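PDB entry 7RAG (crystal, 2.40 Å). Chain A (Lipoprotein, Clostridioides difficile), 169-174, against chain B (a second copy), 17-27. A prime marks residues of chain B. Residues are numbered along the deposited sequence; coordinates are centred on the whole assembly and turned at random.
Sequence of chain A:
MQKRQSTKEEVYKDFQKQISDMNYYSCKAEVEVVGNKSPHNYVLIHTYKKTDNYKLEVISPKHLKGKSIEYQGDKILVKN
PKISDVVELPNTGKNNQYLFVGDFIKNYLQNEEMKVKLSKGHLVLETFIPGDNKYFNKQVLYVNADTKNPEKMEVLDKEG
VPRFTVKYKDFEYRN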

# COMPACT_ATOMS: atom_id res chain seq x y z
N LYS A 169 14.60 22.84 -11.48
CA LYS A 169 15.26 23.81 -10.61
C LYS A 169 15.66 23.14 -9.29
O LYS A 169 14.94 22.27 -8.79
CB LYS A 169 14.34 25.03 -10.33
CG LYS A 169 13.81 25.77 -11.58
CD LYS A 169 14.81 26.79 -12.11
CE LYS A 169 14.56 27.13 -13.57
NZ LYS A 169 14.95 25.99 -14.45
N ASP A 170 16.80 23.56 -8.73
CA ASP A 170 17.24 23.15 -7.40
C ASP A 170 17.53 21.65 -7.33
O ASP A 170 17.18 21.00 -6.34
CB ASP A 170 16.23 23.52 -6.31
CG ASP A 170 15.88 24.99 -6.29
OD1 ASP A 170 16.74 25.82 -6.66
OD2 ASP A 170 14.73 25.32 -5.88
N PHE A 171 18.19 21.10 -8.36
CA PHE A 171 18.40 19.66 -8.44
C PHE A 171 19.52 19.22 -7.50
O PHE A 171 20.67 19.65 -7.65
CB PHE A 171 18.75 19.25 -9.87
CG PHE A 171 18.66 17.77 -10.09
CD1 PHE A 171 17.46 17.19 -10.49
CD2 PHE A 171 19.75 16.95 -9.86
CE1 PHE A 171 17.36 15.83 -10.68
CE2 PHE A 171 19.66 15.58 -10.04
CZ PHE A 171 18.46 15.02 -10.46
N GLU A 172 19.20 18.34 -6.57
CA GLU A 172 20.20 17.74 -5.70
C GLU A 172 20.03 16.23 -5.70
O GLU A 172 18.92 15.73 -5.89
CB GLU A 172 20.09 18.31 -4.27
CG GLU A 172 18.78 17.96 -3.58
CD GLU A 172 18.48 18.85 -2.38
OE1 GLU A 172 18.97 20.00 -2.34
OE2 GLU A 172 17.73 18.39 -1.47
N TYR A 173 21.13 15.50 -5.51
CA TYR A 173 21.10 14.05 -5.46
C TYR A 173 22.12 13.52 -4.45
O TYR A 173 23.05 14.22 -4.05
CB TYR A 173 21.35 13.41 -6.84
CG TYR A 173 22.72 13.69 -7.38
CD1 TYR A 173 23.79 12.85 -7.10
CD2 TYR A 173 22.95 14.81 -8.16
CE1 TYR A 173 25.06 13.12 -7.59
CE2 TYR A 173 24.20 15.09 -8.65
CZ TYR A 173 25.25 14.25 -8.37
OH TYR A 173 26.51 14.57 -8.87
N ARG A 174 21.91 12.27 -4.05
CA ARG A 174 22.86 11.48 -3.28
C ARG A 174 23.10 10.15 -4.00
O ARG A 174 24.21 9.86 -4.47
CB ARG A 174 22.36 11.23 -1.86
CG ARG A 174 21.87 12.46 -1.12
CD ARG A 174 21.30 12.08 0.26
NE ARG A 174 19.94 12.60 0.44
CZ ARG A 174 19.14 12.32 1.47
NH1 ARG A 174 19.56 11.52 2.45
NH2 ARG A 174 17.91 12.84 1.52
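Chain B, residues 17-27: KQISDMNYYSC

Chain B lies along 171-173 of chain A as an antiparallel strand. Residues 24-27 of chain B are extended and run against 171-173 with 167° between their N-to-C directions and an axis separation of 4.7 Å. Before that strand, chain B comes from a helix that includes Gln18′ and passes through Met22′ and Asn23′. The register pairs Glu172 with Ser26′ (CA to CA 5.5 Å) and Tyr173 with Tyr25′ (CA to CA 4.0 Å). Glu172 and Ser26′ form the hydrogen-bonded pair: Glu172 N gives to Ser26′ O at 3.0 Å, and Ser26′ N gives to Glu172 O at 2.9 Å. A third bond, Arg174 N to Tyr24′ O at 2.9 Å, lies two residues further along, past the non-hydrogen-bonded Tyr173-Tyr25′ pair.

Arg174 and Tyr24′ cover the most surface, and they pack against each other. The arginine guanidinium swings over the face of the tyrosine ring, with Arg174 CZ 3.9 Å from the ring centroid and 14° off its normal, a cation-pi contact. Tyr24′, chi1 t, points its CA-to-CB bond toward chain A. Glu172 OE2 lies at the edge of the same ring, 4.2 Å from Tyr24′ OH.

Tyr173 is the next largest contributor. Its side chain shares a face of the sheet with Tyr25′, CB to CB 3.9 Å, and its ring receives the selenomethionine: Met22′ CE sits over one face, 4.0 Å from the centroid. The helix adds Gln18′, whose NE2 comes within 3.2 Å of Tyr173 CE2. The Phe171 ring lies nearly parallel to the Tyr25′ ring but slid aside, centroids 5.1 Å apart, while its CD1 meets Cys27′ CB at 3.7 Å. Read as a rule, backbone bonds run along the ladder while aromatic rings, met by arginine, selenomethionine or another ring, account for much of the covered surface.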

# COMPACT_ATOMS: atom_id res chain seq x y z
N LYS B 17 26.25 7.04 -15.65
CA LYS B 17 26.81 6.62 -14.38
C LYS B 17 26.24 7.44 -13.23
O LYS B 17 25.91 6.90 -12.17
CB LYS B 17 28.33 6.73 -14.44
CG LYS B 17 29.03 6.66 -13.10
CD LYS B 17 29.27 5.24 -12.67
CE LYS B 17 30.37 5.18 -11.62
NZ LYS B 17 31.66 5.81 -12.08
N GLN B 18 26.11 8.76 -13.43
CA GLN B 18 25.62 9.62 -12.37
C GLN B 18 24.19 9.28 -11.99
O GLN B 18 23.86 9.17 -10.81
CB GLN B 18 25.74 11.10 -12.78
CG GLN B 18 25.34 12.07 -11.67
CD GLN B 18 25.87 13.48 -11.86
OE1 GLN B 18 27.05 13.69 -12.15
NE2 GLN B 18 24.98 14.47 -11.70
N ILE B 19 23.32 9.08 -12.98
CA ILE B 19 21.93 8.79 -12.61
C ILE B 19 21.75 7.34 -12.16
O ILE B 19 20.80 7.06 -11.41
CB ILE B 19 20.94 9.12 -13.73
CG1 ILE B 19 21.25 8.32 -14.99
CG2 ILE B 19 20.96 10.61 -14.02
CD1 ILE B 19 20.22 8.49 -16.08
N SER B 20 22.63 6.43 -12.57
CA SER B 20 22.50 5.04 -12.13
C SER B 20 22.83 4.89 -10.65
O SER B 20 22.14 4.17 -9.93
CB SER B 20 23.39 4.14 -12.98
OG SER B 20 22.82 2.85 -13.06
N ASP B 21 23.89 5.55 -10.18
CA ASP B 21 24.29 5.46 -8.78
C ASP B 21 23.41 6.27 -7.86
O ASP B 21 23.52 6.15 -6.64
CB ASP B 21 25.74 5.90 -8.62
CG ASP B 21 26.68 5.10 -9.49
OD1 ASP B 21 26.35 3.94 -9.81
OD2 ASP B 21 27.76 5.64 -9.87
N MSE B 22 22.56 7.11 -8.41
CA MSE B 22 21.68 7.94 -7.63
C MSE B 22 20.84 7.06 -6.71
O MSE B 22 20.26 6.09 -7.18
CB MSE B 22 20.79 8.74 -8.58
CG MSE B 22 20.59 10.18 -8.25
SE MSE B 22 20.07 11.14 -9.90
CE MSE B 22 21.86 11.76 -10.45
N ASN B 23 20.79 7.36 -5.42
CA ASN B 23 19.88 6.70 -4.51
C ASN B 23 18.81 7.64 -3.99
O ASN B 23 17.85 7.19 -3.36
CB ASN B 23 20.64 6.09 -3.32
CG ASN B 23 21.48 4.86 -3.70
OD1 ASN B 23 21.09 4.05 -4.56
ND2 ASN B 23 22.66 4.73 -3.07
N TYR B 24 18.97 8.94 -4.23
CA TYR B 24 18.02 9.96 -3.83
C TYR B 24 18.20 11.15 -4.76
O TYR B 24 19.33 11.49 -5.13
CB TYR B 24 18.25 10.37 -2.38
CG TYR B 24 17.49 11.61 -1.99
CD1 TYR B 24 16.22 11.52 -1.42
CD2 TYR B 24 18.02 12.89 -2.20
CE1 TYR B 24 15.51 12.65 -1.07
CE2 TYR B 24 17.32 14.02 -1.86
CZ TYR B 24 16.06 13.89 -1.29
OH TYR B 24 15.36 15.02 -0.93
N TYR B 25 17.10 11.78 -5.15
CA TYR B 25 17.22 13.09 -5.77
C TYR B 25 15.97 13.88 -5.44
O TYR B 25 14.94 13.34 -5.05
CB TYR B 25 17.49 13.01 -7.29
CG TYR B 25 16.32 12.81 -8.23
CD1 TYR B 25 16.20 11.64 -8.97
CD2 TYR B 25 15.37 13.80 -8.43
CE1 TYR B 25 15.15 11.44 -9.85
CE2 TYR B 25 14.32 13.60 -9.30
CZ TYR B 25 14.22 12.42 -10.01
OH TYR B 25 13.18 12.23 -10.87
N SER B 26 16.10 15.19 -5.58
CA SER B 26 14.98 16.06 -5.28
C SER B 26 15.14 17.32 -6.10
O SER B 26 16.24 17.84 -6.23
CB SER B 26 14.91 16.41 -3.79
OG SER B 26 13.59 16.77 -3.44
N CYS B 27 14.03 17.81 -6.62
CA CYS B 27 14.09 19.02 -7.42
C CYS B 27 12.73 19.67 -7.46
O CYS B 27 11.72 19.07 -7.09
CB CYS B 27 14.60 18.75 -8.84
SG CYS B 27 13.48 17.80 -9.87